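Local coordinates for putative uncharacterized protein (Dictyostelium purpureum, PDB 4R12) that probably acts as nicastrin, an essential transmembrane subunit of the gamma-secretase complex, which cleaves Notch-type receptors and other membrane proteins within the membrane, at residues Leu358-Ser363 with Ile438-Gly443; Thr426-Val431 with Ile448-Asn453; Gln332-Leu337 with Thr371-Thr376; Ser202-Lys207 with Val254-Trp259; Gly233-Ser238 with Glu420-Ser425. All coordinates share one frame; numbering follows the deposited sequence.

Interaction 1: Leu358-Ser363 with Ile438-Gly443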
# COMPACT_ATOMS: atom_id res chain seq x y z
N LEU A 358 -21.84 -8.42 -13.88
CA LEU A 358 -20.58 -7.84 -14.33
C LEU A 358 -20.36 -8.03 -15.83
O LEU A 358 -20.01 -7.08 -16.52
CB LEU A 358 -19.38 -8.43 -13.57
CG LEU A 358 -18.92 -7.72 -12.30
CD1 LEU A 358 -17.81 -8.51 -11.65
CD2 LEU A 358 -18.42 -6.31 -12.63
N ASP A 359 -20.56 -9.26 -16.31
CA ASP A 359 -20.48 -9.60 -17.74
C ASP A 359 -21.42 -8.73 -18.58
O ASP A 359 -21.03 -8.23 -19.64
CB ASP A 359 -20.85 -11.07 -17.98
CG ASP A 359 -19.84 -12.05 -17.40
OD1 ASP A 359 -18.68 -11.65 -17.14
OD2 ASP A 359 -20.21 -13.23 -17.22
N GLN A 360 -22.66 -8.60 -18.12
CA GLN A 360 -23.66 -7.81 -18.81
C GLN A 360 -23.24 -6.35 -18.93
O GLN A 360 -23.31 -5.77 -20.01
CB GLN A 360 -25.00 -7.90 -18.08
CG GLN A 360 -25.68 -9.27 -18.18
CD GLN A 360 -26.82 -9.41 -17.19
OE1 GLN A 360 -27.43 -8.42 -16.78
NE2 GLN A 360 -27.11 -10.65 -16.79
N VAL A 361 -22.81 -5.75 -17.82
CA VAL A 361 -22.42 -4.35 -17.85
C VAL A 361 -21.25 -4.15 -18.81
O VAL A 361 -21.26 -3.22 -19.61
CB VAL A 361 -22.06 -3.84 -16.45
CG1 VAL A 361 -21.57 -2.39 -16.54
CG2 VAL A 361 -23.26 -3.92 -15.54
N ALA A 362 -20.26 -5.04 -18.76
CA ALA A 362 -19.10 -4.97 -19.64
C ALA A 362 -19.45 -5.05 -21.13
O ALA A 362 -18.70 -4.55 -21.97
CB ALA A 362 -18.09 -6.07 -19.28
N SER A 363 -20.58 -5.69 -21.44
CA SER A 363 -21.02 -5.88 -22.82
C SER A 363 -22.08 -4.87 -23.22
O SER A 363 -22.56 -4.92 -24.35
CB SER A 363 -21.60 -7.30 -23.03
OG SER A 363 -20.65 -8.30 -22.70
N ILE A 438 -22.16 -1.76 -9.49
CA ILE A 438 -22.53 -1.52 -8.10
C ILE A 438 -23.94 -0.95 -8.00
O ILE A 438 -24.73 -1.39 -7.16
CB ILE A 438 -21.51 -0.59 -7.42
CG1 ILE A 438 -20.21 -1.35 -7.19
CG2 ILE A 438 -22.07 -0.04 -6.09
CD1 ILE A 438 -19.01 -0.47 -6.94
N ASP A 439 -24.27 0.01 -8.86
CA ASP A 439 -25.61 0.57 -8.90
C ASP A 439 -26.66 -0.51 -9.17
O ASP A 439 -27.69 -0.56 -8.50
CB ASP A 439 -25.70 1.68 -9.95
CG ASP A 439 -27.10 2.30 -10.05
OD1 ASP A 439 -27.44 3.15 -9.19
OD2 ASP A 439 -27.85 1.92 -10.97
N ARG A 440 -26.38 -1.40 -10.11
CA ARG A 440 -27.34 -2.46 -10.42
C ARG A 440 -27.53 -3.43 -9.26
O ARG A 440 -28.67 -3.74 -8.89
CB ARG A 440 -26.92 -3.21 -11.69
CG ARG A 440 -27.11 -2.38 -12.95
CD ARG A 440 -27.06 -3.25 -14.21
NE ARG A 440 -28.06 -4.32 -14.17
CZ ARG A 440 -28.04 -5.40 -14.95
NH1 ARG A 440 -27.08 -5.58 -15.85
NH2 ARG A 440 -29.00 -6.31 -14.82
N ILE A 441 -26.45 -3.92 -8.65
CA ILE A 441 -26.65 -4.90 -7.59
C ILE A 441 -27.12 -4.23 -6.30
O ILE A 441 -27.59 -4.92 -5.39
CB ILE A 441 -25.38 -5.73 -7.27
CG1 ILE A 441 -24.26 -4.86 -6.72
CG2 ILE A 441 -24.93 -6.54 -8.50
CD1 ILE A 441 -23.10 -5.67 -6.20
N ALA A 442 -27.02 -2.91 -6.21
CA ALA A 442 -27.59 -2.20 -5.06
C ALA A 442 -29.08 -1.96 -5.27
O ALA A 442 -29.77 -1.45 -4.38
CB ALA A 442 -26.86 -0.87 -4.81
N GLY A 443 -29.58 -2.32 -6.45
CA GLY A 443 -31.00 -2.21 -6.75
C GLY A 443 -31.40 -1.02 -7.60
O GLY A 443 -32.59 -0.74 -7.76

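Interaction 2: Thr426-Val431 with Ile448-Asn453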
# COMPACT_ATOMS: atom_id res chain seq x y z
N THR A 426 -7.46 2.14 -19.86
CA THR A 426 -8.58 1.29 -19.42
C THR A 426 -9.36 1.87 -18.24
O THR A 426 -10.42 1.36 -17.89
CB THR A 426 -8.12 -0.15 -19.00
OG1 THR A 426 -7.23 -0.06 -17.87
CG2 THR A 426 -7.43 -0.88 -20.15
N LEU A 427 -8.84 2.93 -17.63
CA LEU A 427 -9.41 3.42 -16.38
C LEU A 427 -10.88 3.89 -16.50
O LEU A 427 -11.72 3.52 -15.68
CB LEU A 427 -8.54 4.55 -15.80
CG LEU A 427 -8.97 5.16 -14.48
CD1 LEU A 427 -9.12 4.10 -13.41
CD2 LEU A 427 -7.90 6.19 -14.06
N ASN A 428 -11.18 4.69 -17.52
CA ASN A 428 -12.55 5.19 -17.69
C ASN A 428 -13.57 4.05 -17.80
O ASN A 428 -14.60 4.04 -17.11
CB ASN A 428 -12.63 6.08 -18.93
CG ASN A 428 -12.00 7.46 -18.73
OD1 ASN A 428 -11.51 7.79 -17.65
ND2 ASN A 428 -12.01 8.27 -19.78
N ASP A 429 -13.26 3.08 -18.66
CA ASP A 429 -14.09 1.89 -18.83
C ASP A 429 -14.29 1.13 -17.52
O ASP A 429 -15.42 0.77 -17.18
CB ASP A 429 -13.49 0.97 -19.90
CG ASP A 429 -13.92 1.37 -21.31
OD1 ASP A 429 -14.83 2.21 -21.43
OD2 ASP A 429 -13.35 0.84 -22.29
N ILE A 430 -13.20 0.90 -16.78
CA ILE A 430 -13.31 0.17 -15.52
C ILE A 430 -14.17 0.96 -14.51
O ILE A 430 -15.03 0.37 -13.84
CB ILE A 430 -11.90 -0.16 -14.96
CG1 ILE A 430 -11.21 -1.16 -15.90
CG2 ILE A 430 -12.00 -0.73 -13.54
CD1 ILE A 430 -9.73 -1.43 -15.57
N VAL A 431 -13.96 2.28 -14.41
CA VAL A 431 -14.78 3.08 -13.50
C VAL A 431 -16.26 3.04 -13.93
O VAL A 431 -17.15 2.84 -13.09
CB VAL A 431 -14.31 4.55 -13.44
CG1 VAL A 431 -15.25 5.38 -12.56
CG2 VAL A 431 -12.88 4.62 -12.90
N ILE A 448 -25.09 5.97 -15.49
CA ILE A 448 -23.89 6.51 -14.87
C ILE A 448 -23.11 7.43 -15.81
O ILE A 448 -22.82 7.06 -16.94
CB ILE A 448 -22.92 5.40 -14.43
CG1 ILE A 448 -23.57 4.48 -13.38
CG2 ILE A 448 -21.60 6.01 -13.94
CD1 ILE A 448 -23.92 5.15 -12.11
N THR A 449 -22.78 8.62 -15.33
CA THR A 449 -21.79 9.46 -16.00
C THR A 449 -20.54 9.47 -15.14
O THR A 449 -20.60 9.87 -13.97
CB THR A 449 -22.30 10.91 -16.20
OG1 THR A 449 -23.47 10.89 -17.03
CG2 THR A 449 -21.24 11.79 -16.85
N ILE A 450 -19.41 8.98 -15.65
CA ILE A 450 -18.21 9.00 -14.81
C ILE A 450 -17.67 10.42 -14.69
O ILE A 450 -17.83 11.24 -15.59
CB ILE A 450 -17.10 8.07 -15.33
CG1 ILE A 450 -16.62 8.48 -16.71
CG2 ILE A 450 -17.61 6.63 -15.37
CD1 ILE A 450 -15.38 7.70 -17.17
N ASP A 451 -17.03 10.71 -13.57
CA ASP A 451 -16.51 12.05 -13.35
C ASP A 451 -15.09 12.11 -13.90
O ASP A 451 -14.12 11.82 -13.20
CB ASP A 451 -16.57 12.40 -11.86
CG ASP A 451 -16.25 13.85 -11.57
OD1 ASP A 451 -15.49 14.46 -12.35
OD2 ASP A 451 -16.74 14.38 -10.56
N LYS A 452 -14.97 12.51 -15.16
CA LYS A 452 -13.69 12.49 -15.85
C LYS A 452 -12.75 13.55 -15.30
O LYS A 452 -11.55 13.34 -15.27
CB LYS A 452 -13.88 12.68 -17.35
CG LYS A 452 -14.48 11.45 -18.04
CD LYS A 452 -14.60 11.64 -19.55
CE LYS A 452 -15.23 10.40 -20.20
NZ LYS A 452 -15.41 10.59 -21.66
N ASN A 453 -13.29 14.69 -14.88
CA ASN A 453 -12.44 15.74 -14.31
C ASN A 453 -11.72 15.20 -13.07
O ASN A 453 -10.51 15.38 -12.91
CB ASN A 453 -13.26 16.99 -13.94
CG ASN A 453 -12.38 18.15 -13.45
OD1 ASN A 453 -11.79 18.88 -14.25
ND2 ASN A 453 -12.29 18.31 -12.13

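Interaction 3: Gln332-Leu337 with Thr371-Thr376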
# COMPACT_ATOMS: atom_id res chain seq x y z
N GLN A 332 -5.25 -7.71 -19.63
CA GLN A 332 -4.54 -8.36 -20.74
C GLN A 332 -5.30 -8.27 -22.06
O GLN A 332 -6.47 -8.63 -22.13
CB GLN A 332 -4.33 -9.85 -20.42
CG GLN A 332 -3.51 -10.10 -19.19
CD GLN A 332 -2.09 -9.61 -19.35
OE1 GLN A 332 -1.24 -10.32 -19.89
NE2 GLN A 332 -1.84 -8.40 -18.89
N LEU A 333 -4.62 -7.84 -23.11
CA LEU A 333 -5.24 -7.76 -24.43
C LEU A 333 -5.61 -9.15 -24.96
O LEU A 333 -4.78 -10.05 -25.02
CB LEU A 333 -4.30 -7.06 -25.40
CG LEU A 333 -4.83 -6.89 -26.82
CD1 LEU A 333 -6.16 -6.15 -26.83
CD2 LEU A 333 -3.78 -6.15 -27.64
N ASP A 334 -6.88 -9.31 -25.33
CA ASP A 334 -7.33 -10.54 -26.01
C ASP A 334 -7.41 -10.23 -27.50
O ASP A 334 -8.20 -9.39 -27.92
CB ASP A 334 -8.69 -10.99 -25.45
CG ASP A 334 -9.17 -12.33 -26.05
OD1 ASP A 334 -8.82 -12.67 -27.19
OD2 ASP A 334 -9.94 -13.03 -25.35
N LYS A 335 -6.58 -10.91 -28.30
CA LYS A 335 -6.52 -10.62 -29.73
C LYS A 335 -7.82 -10.98 -30.45
O LYS A 335 -8.16 -10.36 -31.47
CB LYS A 335 -5.34 -11.36 -30.39
CG LYS A 335 -4.02 -10.59 -30.35
CD LYS A 335 -3.12 -10.95 -31.53
CE LYS A 335 -1.93 -11.81 -31.10
NZ LYS A 335 -1.07 -12.18 -32.26
N ASN A 336 -8.55 -11.96 -29.93
CA ASN A 336 -9.86 -12.32 -30.49
C ASN A 336 -10.84 -11.17 -30.40
O ASN A 336 -11.30 -10.64 -31.42
CB ASN A 336 -10.45 -13.52 -29.75
CG ASN A 336 -9.71 -14.81 -30.03
OD1 ASN A 336 -9.78 -15.34 -31.14
ND2 ASN A 336 -9.02 -15.33 -29.02
N LEU A 337 -11.15 -10.79 -29.17
CA LEU A 337 -12.24 -9.87 -28.90
C LEU A 337 -11.83 -8.41 -29.13
O LEU A 337 -12.69 -7.53 -29.25
CB LEU A 337 -12.73 -10.06 -27.46
CG LEU A 337 -12.81 -11.53 -27.02
CD1 LEU A 337 -13.01 -11.65 -25.51
CD2 LEU A 337 -13.90 -12.29 -27.78
N THR A 371 -13.39 -6.87 -20.96
CA THR A 371 -14.18 -8.09 -20.91
C THR A 371 -13.77 -8.88 -19.67
O THR A 371 -12.64 -8.74 -19.18
CB THR A 371 -14.00 -8.93 -22.19
OG1 THR A 371 -14.95 -10.00 -22.21
CG2 THR A 371 -12.60 -9.52 -22.28
N PHE A 372 -14.68 -9.70 -19.14
CA PHE A 372 -14.38 -10.50 -17.96
C PHE A 372 -14.25 -11.99 -18.30
O PHE A 372 -15.02 -12.53 -19.11
CB PHE A 372 -15.46 -10.31 -16.89
CG PHE A 372 -15.47 -8.94 -16.27
CD1 PHE A 372 -14.48 -8.56 -15.37
CD2 PHE A 372 -16.46 -8.03 -16.60
CE1 PHE A 372 -14.47 -7.29 -14.79
CE2 PHE A 372 -16.47 -6.76 -16.03
CZ PHE A 372 -15.47 -6.38 -15.12
N LYS A 373 -13.26 -12.63 -17.70
CA LYS A 373 -13.04 -14.05 -17.86
C LYS A 373 -12.99 -14.75 -16.51
O LYS A 373 -12.59 -14.16 -15.51
CB LYS A 373 -11.74 -14.31 -18.63
CG LYS A 373 -11.89 -14.09 -20.12
CD LYS A 373 -10.54 -14.09 -20.82
CE LYS A 373 -10.71 -13.56 -22.25
NZ LYS A 373 -9.42 -13.54 -22.98
N PRO A 374 -13.38 -16.03 -16.49
CA PRO A 374 -13.19 -16.79 -15.25
C PRO A 374 -11.73 -17.18 -15.07
O PRO A 374 -10.98 -17.27 -16.04
CB PRO A 374 -14.08 -18.03 -15.47
CG PRO A 374 -14.15 -18.18 -16.95
CD PRO A 374 -14.15 -16.78 -17.50
N THR A 375 -11.34 -17.40 -13.82
CA THR A 375 -10.03 -17.99 -13.55
C THR A 375 -10.07 -19.51 -13.77
O THR A 375 -11.14 -20.12 -13.78
CB THR A 375 -9.56 -17.66 -12.13
OG1 THR A 375 -8.23 -18.15 -11.95
CG2 THR A 375 -10.48 -18.28 -11.07
N THR A 376 -8.89 -20.11 -13.97
CA THR A 376 -8.75 -21.57 -14.09
C THR A 376 -8.19 -22.14 -12.79
O THR A 376 -8.06 -23.37 -12.61
CB THR A 376 -7.84 -21.95 -15.27
OG1 THR A 376 -6.53 -21.39 -15.08
CG2 THR A 376 -8.41 -21.43 -16.59
O HOH W 1 -6.84 -11.82 -22.29

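Interaction 4: Ser202-Lys207 with Val254-Trp259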
# COMPACT_ATOMS: atom_id res chain seq x y z
N SER A 202 -16.67 3.78 4.38
CA SER A 202 -17.60 4.85 4.07
C SER A 202 -18.89 4.31 3.50
O SER A 202 -18.90 3.30 2.80
CB SER A 202 -16.98 5.83 3.08
OG SER A 202 -17.88 6.89 2.77
N SER A 203 -19.97 5.04 3.78
CA SER A 203 -21.27 4.80 3.17
C SER A 203 -21.90 6.15 2.83
O SER A 203 -21.69 7.12 3.54
CB SER A 203 -22.17 4.01 4.13
OG SER A 203 -23.51 4.02 3.67
N PHE A 204 -22.64 6.22 1.73
CA PHE A 204 -23.41 7.42 1.39
C PHE A 204 -24.58 7.65 2.36
O PHE A 204 -25.05 8.78 2.49
CB PHE A 204 -23.95 7.36 -0.04
CG PHE A 204 -22.92 7.65 -1.10
CD1 PHE A 204 -22.45 8.94 -1.32
CD2 PHE A 204 -22.44 6.62 -1.91
CE1 PHE A 204 -21.51 9.21 -2.31
CE2 PHE A 204 -21.50 6.88 -2.91
CZ PHE A 204 -21.04 8.18 -3.12
N SER A 205 -25.06 6.58 3.01
CA SER A 205 -26.16 6.74 3.97
C SER A 205 -25.65 7.43 5.22
O SER A 205 -24.57 7.10 5.71
CB SER A 205 -26.78 5.38 4.35
OG SER A 205 -27.20 4.66 3.21
N SER A 206 -26.41 8.39 5.73
CA SER A 206 -26.00 9.13 6.93
C SER A 206 -25.98 8.18 8.12
O SER A 206 -25.18 8.30 9.04
CB SER A 206 -26.94 10.32 7.19
OG SER A 206 -28.24 9.89 7.55
N LYS A 207 -26.88 7.20 8.09
CA LYS A 207 -26.82 6.11 9.04
C LYS A 207 -27.26 4.84 8.32
O LYS A 207 -28.26 4.84 7.60
CB LYS A 207 -27.68 6.41 10.27
CG LYS A 207 -27.70 5.30 11.32
CD LYS A 207 -28.66 5.65 12.46
CE LYS A 207 -29.05 4.42 13.28
NZ LYS A 207 -27.92 3.93 14.12
N VAL A 254 -25.33 10.25 -8.68
CA VAL A 254 -26.56 9.59 -9.13
C VAL A 254 -27.64 9.59 -8.06
O VAL A 254 -27.36 9.78 -6.88
CB VAL A 254 -26.33 8.12 -9.57
CG1 VAL A 254 -25.21 8.04 -10.59
CG2 VAL A 254 -26.06 7.23 -8.38
N ASP A 255 -28.88 9.38 -8.49
CA ASP A 255 -30.01 9.26 -7.57
C ASP A 255 -30.04 7.85 -6.98
O ASP A 255 -30.48 6.90 -7.64
CB ASP A 255 -31.33 9.59 -8.29
CG ASP A 255 -32.55 9.46 -7.40
OD1 ASP A 255 -32.42 9.14 -6.20
OD2 ASP A 255 -33.68 9.69 -7.91
N ARG A 256 -29.61 7.73 -5.74
CA ARG A 256 -29.50 6.43 -5.09
C ARG A 256 -30.76 6.06 -4.30
O ARG A 256 -30.75 5.10 -3.53
CB ARG A 256 -28.28 6.41 -4.16
CG ARG A 256 -26.97 6.77 -4.84
CD ARG A 256 -25.78 6.78 -3.84
NE ARG A 256 -25.99 7.74 -2.77
CZ ARG A 256 -25.69 9.03 -2.86
NH1 ARG A 256 -25.16 9.51 -3.98
NH2 ARG A 256 -25.92 9.85 -1.84
N SER A 257 -31.85 6.80 -4.51
CA SER A 257 -33.08 6.53 -3.75
C SER A 257 -33.68 5.16 -4.10
O SER A 257 -34.45 4.61 -3.32
CB SER A 257 -34.12 7.64 -3.98
OG SER A 257 -34.48 7.76 -5.34
N SER A 258 -33.31 4.61 -5.25
CA SER A 258 -33.83 3.30 -5.66
C SER A 258 -33.10 2.11 -5.02
O SER A 258 -33.57 0.98 -5.11
CB SER A 258 -33.78 3.17 -7.18
OG SER A 258 -32.49 3.51 -7.66
N TRP A 259 -31.96 2.36 -4.39
CA TRP A 259 -31.17 1.27 -3.82
C TRP A 259 -31.89 0.59 -2.65
O TRP A 259 -32.33 1.26 -1.71
CB TRP A 259 -29.80 1.79 -3.35
CG TRP A 259 -28.88 2.24 -4.45
CD1 TRP A 259 -29.19 2.40 -5.77
CD2 TRP A 259 -27.50 2.60 -4.32
NE1 TRP A 259 -28.09 2.82 -6.47
CE2 TRP A 259 -27.04 2.96 -5.60
CE3 TRP A 259 -26.61 2.65 -3.24
CZ2 TRP A 259 -25.73 3.36 -5.83
CZ3 TRP A 259 -25.32 3.05 -3.47
CH2 TRP A 259 -24.88 3.40 -4.76
O HOH W 2 -27.37 8.61 0.53

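Interaction 5: Gly233-Ser238 with Glu420-Ser425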
# COMPACT_ATOMS: atom_id res chain seq x y z
N GLY A 233 3.33 1.45 -6.15
CA GLY A 233 2.53 0.24 -6.35
C GLY A 233 1.33 0.47 -7.27
O GLY A 233 0.19 0.23 -6.87
N ALA A 234 1.59 0.93 -8.48
CA ALA A 234 0.52 1.31 -9.39
C ALA A 234 -0.43 0.13 -9.64
O ALA A 234 -1.62 0.22 -9.34
CB ALA A 234 1.10 1.83 -10.71
N ASP A 235 0.08 -1.01 -10.12
CA ASP A 235 -0.83 -2.15 -10.32
C ASP A 235 -1.12 -2.87 -9.01
O ASP A 235 -2.22 -3.37 -8.81
CB ASP A 235 -0.27 -3.14 -11.35
CG ASP A 235 -1.38 -4.00 -11.97
OD1 ASP A 235 -2.51 -3.48 -12.10
OD2 ASP A 235 -1.13 -5.18 -12.31
N GLN A 236 -0.13 -2.92 -8.12
CA GLN A 236 -0.31 -3.58 -6.84
C GLN A 236 -1.54 -3.08 -6.09
O GLN A 236 -2.35 -3.88 -5.60
CB GLN A 236 0.94 -3.39 -5.95
CG GLN A 236 0.82 -4.06 -4.60
CD GLN A 236 2.09 -3.89 -3.78
OE1 GLN A 236 2.76 -2.86 -3.87
NE2 GLN A 236 2.43 -4.90 -2.98
N SER A 237 -1.69 -1.76 -6.00
CA SER A 237 -2.80 -1.17 -5.24
C SER A 237 -3.39 0.11 -5.85
O SER A 237 -4.61 0.26 -5.91
CB SER A 237 -2.34 -0.83 -3.82
OG SER A 237 -1.85 -1.97 -3.12
N SER A 238 -2.54 1.06 -6.23
CA SER A 238 -3.02 2.43 -6.36
C SER A 238 -3.87 2.66 -7.62
O SER A 238 -4.72 3.55 -7.63
CB SER A 238 -1.83 3.41 -6.30
OG SER A 238 -0.94 3.22 -7.39
N GLU A 420 3.89 3.96 -15.72
CA GLU A 420 4.17 3.28 -16.98
C GLU A 420 3.94 1.77 -16.90
O GLU A 420 4.04 1.07 -17.91
CB GLU A 420 5.61 3.57 -17.41
CG GLU A 420 5.77 5.02 -17.84
CD GLU A 420 7.13 5.33 -18.40
OE1 GLU A 420 8.03 4.46 -18.31
OE2 GLU A 420 7.31 6.44 -18.93
N ASN A 421 3.60 1.28 -15.72
CA ASN A 421 3.34 -0.13 -15.53
C ASN A 421 1.85 -0.46 -15.60
O ASN A 421 1.47 -1.61 -15.49
CB ASN A 421 3.92 -0.61 -14.18
CG ASN A 421 3.95 -2.14 -14.05
OD1 ASN A 421 4.37 -2.84 -14.96
ND2 ASN A 421 3.51 -2.64 -12.90
N VAL A 422 1.00 0.55 -15.77
CA VAL A 422 -0.44 0.30 -15.81
C VAL A 422 -1.06 0.93 -17.05
O VAL A 422 -0.44 1.76 -17.70
CB VAL A 422 -1.16 0.84 -14.56
CG1 VAL A 422 -0.90 -0.07 -13.34
CG2 VAL A 422 -0.72 2.28 -14.26
N LEU A 423 -2.29 0.51 -17.38
CA LEU A 423 -2.96 0.96 -18.59
C LEU A 423 -3.98 2.06 -18.30
O LEU A 423 -5.19 1.79 -18.15
CB LEU A 423 -3.66 -0.22 -19.29
CG LEU A 423 -2.74 -1.29 -19.88
CD1 LEU A 423 -3.57 -2.45 -20.48
CD2 LEU A 423 -1.82 -0.69 -20.93
N GLY A 424 -3.51 3.30 -18.24
CA GLY A 424 -4.40 4.44 -18.06
C GLY A 424 -5.58 4.44 -19.03
O GLY A 424 -6.67 4.89 -18.69
N SER A 425 -5.37 3.92 -20.23
CA SER A 425 -6.43 3.90 -21.23
C SER A 425 -7.63 3.01 -20.85
O SER A 425 -8.70 3.12 -21.46
CB SER A 425 -5.87 3.45 -22.58
OG SER A 425 -5.41 2.11 -22.52

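Interaction 1: Leu358-Ser363 with Ile438-Gly443
Two helices of the nicastrin large lobe, 352-362 and 427-441, meet near their C-terminal ends through a side-chain clasp between Gln360 and Arg440, with Val361 packed beside it. The guanidinium of Arg440 approaches the glutamine amide end-on and closes a fork on a single oxygen. Its NH1 donates to OE1 of Gln360 at 3.0 Å, with an N-H...O angle of 153°. The second prong, from Arg440 NH2 to the same Gln360 OE1, is longer at 3.3 Å and more bent. OE1 lies close to the guanidinium plane, while the amide itself is turned 34° from that plane, so the two flat groups are neither coplanar nor stacked. A kink in the arginine chain at CG-CD (chi3 57°) swings the group across the extended glutamine. Beside this fork, CG2 of Val361 lies against CD of Arg440 at 4.1 Å, the two side chains running past each other in opposite directions and the valine giving the arginine stem an apolar flank. A leucine in place of Arg440 takes away both donors to Gln360 OE1, and the amide, no longer gripped, would probably be free to turn. Beyond its valine contact, the side chain of Arg440 also touches Ile357, one turn back on helix 352-362. Val361 continues the interface onto Ile433 and Thr436 of helix 427-441, while the other side of helix 352-362 rests on Phe372 of strand 370-374, and Ile438 and Ile441 reach strand 214-220.

Interaction 2: Thr426-Val431 with Ile448-Asn453
Ile450 faces both Asn428 and Val431, and each of its two branches takes one of them. Its CD1 comes up at about a right angle to the asparagine, 3.6 Å from Asn428 CB and 3.7 Å from Asn428 CG, so that a methyl group covers the base of a polar side chain. The other branch, CG2 of Ile450, meets CG1 of Val431 at 3.9 Å in a purely apolar contact. This division follows from the first torsion of the isoleucine (chi1 62°), which wedges CG1 between the backbone N and the carbonyl carbon and leaves CG2 beside the N. Farther out, where Lys452 is exposed, its extended chain crosses Asn428, its CE 3.9 Å from Asn428 ND2. Asn428 and Val431 stand one turn apart on helix 427-441, and the segment 448-453 leads into helix 452-463, so in this alpha/beta lobe the contact packs the start of one helix against the run-in to the next. Asp451 is the N-cap of that second helix, its OD1 accepting from Phe454 N, and its own backbone N bonds Ser250 OG on helix 234-252. Ile455, one turn into helix 452-463, touches Leu427, Asn428 and Ile450. On the far side of helix 427-441, the carboxylate of Asp429 is held by Thr369 OG1 and Tyr365 OH.

Interaction 3: Gln332-Leu337 with Thr371-Thr376
Asp334 and Lys373 form the close part of this contact, a salt bridge in which NZ of Lys373 lies only 2.5 Å from OD2 of Asp334, a separation so short that its exact value is doubtful. The lysine reaches it with a chain extended beyond CG, crossing the aspartate at a slant. The other carboxylate oxygen is occupied too: OD1 of Asp334 accepts from the backbone N of Asn336 at 2.8 Å, an Asx turn, and from Asn336 ND2 at 3.2 Å, the latter on its syn side. These bonds fix the rotation of the carboxylate and leave OD2 turned to the lysine. Strands 332-334 and 370-374 flank strand 339-347, the first antiparallel to it and the second parallel, so the bridge spans a sheet strand of the large lobe; Ser341 on that strand makes a weak bond to the ammonium. The rest is looser and lies at the surface. A water links Lys373 NZ to Gln332 O, 3.2 Å from each. Exposed Leu337 offers little more than one methyl, its CD1 resting 3.9 Å from Thr371 CG2 and more distantly against the end of the lysine stem.

Interaction 4: Ser202-Lys207 with Val254-Trp259
Phe204 and Arg256 stack, the one residue pair that comes within 4.5 Å across 202-207 and 254-259. The guanidinium lies nearly flat over one face of the phenyl ring, planes 20° apart and centres 4.0 Å apart. Its overlap is displaced toward the root of the ring: NE of Arg256 comes within 3.4 Å of Phe204 CB, and CZ of Arg256 sits 3.6 Å from Phe204 CG. With CZ only 30° off the ring normal, the arrangement also counts as a cation-pi interaction. With chi3 at -60° the arginine chain folds back beyond CG, bringing the guanidinium over the phenyl face. Polar bonds engage both terminal nitrogens. NH1 donates to Leu251 O at the end of helix 234-252, and NH2 gives a proton to an in-plane water 3.0 Å away, which in turn bonds weakly to Phe204 O. Apolar packing completes the site: the stem of Arg256 rests by CB over the centre of the Trp259 ring, and Phe204 touches Ile248 and Leu251 of helix 234-252 and Phe265 of strand 262-268. An alanine in place of Arg256 removes the guanidinium, which would probably open a gap over that face of Phe204 and leave Leu251 O lacking a mate. Tight turns shape both backbones, an ST turn in which Ser203 OG accepts from Ser205 N and an Asx turn in which Asp255 OD1 accepts from Ser257 N. This is an arginine-aromatic cation-pi stack, here joining the segment that follows strand 192-203 to the helix-to-strand connection 254-259 of the alpha/beta large lobe.

Interaction 5: Gly233-Ser238 with Glu420-Ser425
Val422 presses its CG1 methyl against Ala234 and Asp235 in the first turn of helix 234-252, within the large lobe that shares its alpha/beta fold with the zinc exopeptidases. The valine points CG1 at the helix backbone, 3.5 Å from Asp235 N, and its first torsion (chi1 -75°) puts that methyl anti to its own carbonyl carbon. From there Val422 CG1 also meets Ala234 CB at 3.8 Å, while CG2 follows at 4.0 Å from the same Ala234 CB, so both methyls touch the alanine CB. Asp235 crosses the valine at a slant, laying CB 3.7 Å from Val422 CG1 and carrying its carboxylate past it to Gly329 N. Asn421 is more distant, ND2 4.1 Å from Asp235 CB, that nitrogen being bonded to Asp417 OD1 and Asn409 OD1. Asp417 does double duty, since it also accepts from the backbone N of Asp235 and of Gln236 and thereby links loop and helix. All four touching residues are buried. The helix opens on Gly233, whose positive phi suits a glycine, with a wide pi-type turn: Gly233 O takes protons from both Ser237 N and Ser238 N, each 2.9 Å away, on opposite faces of its carbonyl plane.

Overall arrangement
Helix 427-441 connects interactions 1 and 2, whose centres are 15 Å apart, and interaction 5 adjoins its N-terminal end through the preceding loop. Phe372 brings interactions 1 and 3 together: its ring and CB pack on Leu358, Asp359 and Ala362, with Phe372 CB 3.5 Å from Asp359 OD1. Interaction 4 reaches interaction 1 by a probable hydrogen bond of 2.8 Å from Trp259 NE1 to Asp439 OD1, and interaction 2 by Ile448 CD1 against Val254 CG1 at 3.5 Å. Interactions 3 and 4 are the most separate, their nearest atoms about 17 Å apart. N-acetylglucosamine residues of attached glycans, not pocket ligands, lie about 9 Å from the Lys452 side chain and about 12 Å from that of Asn421.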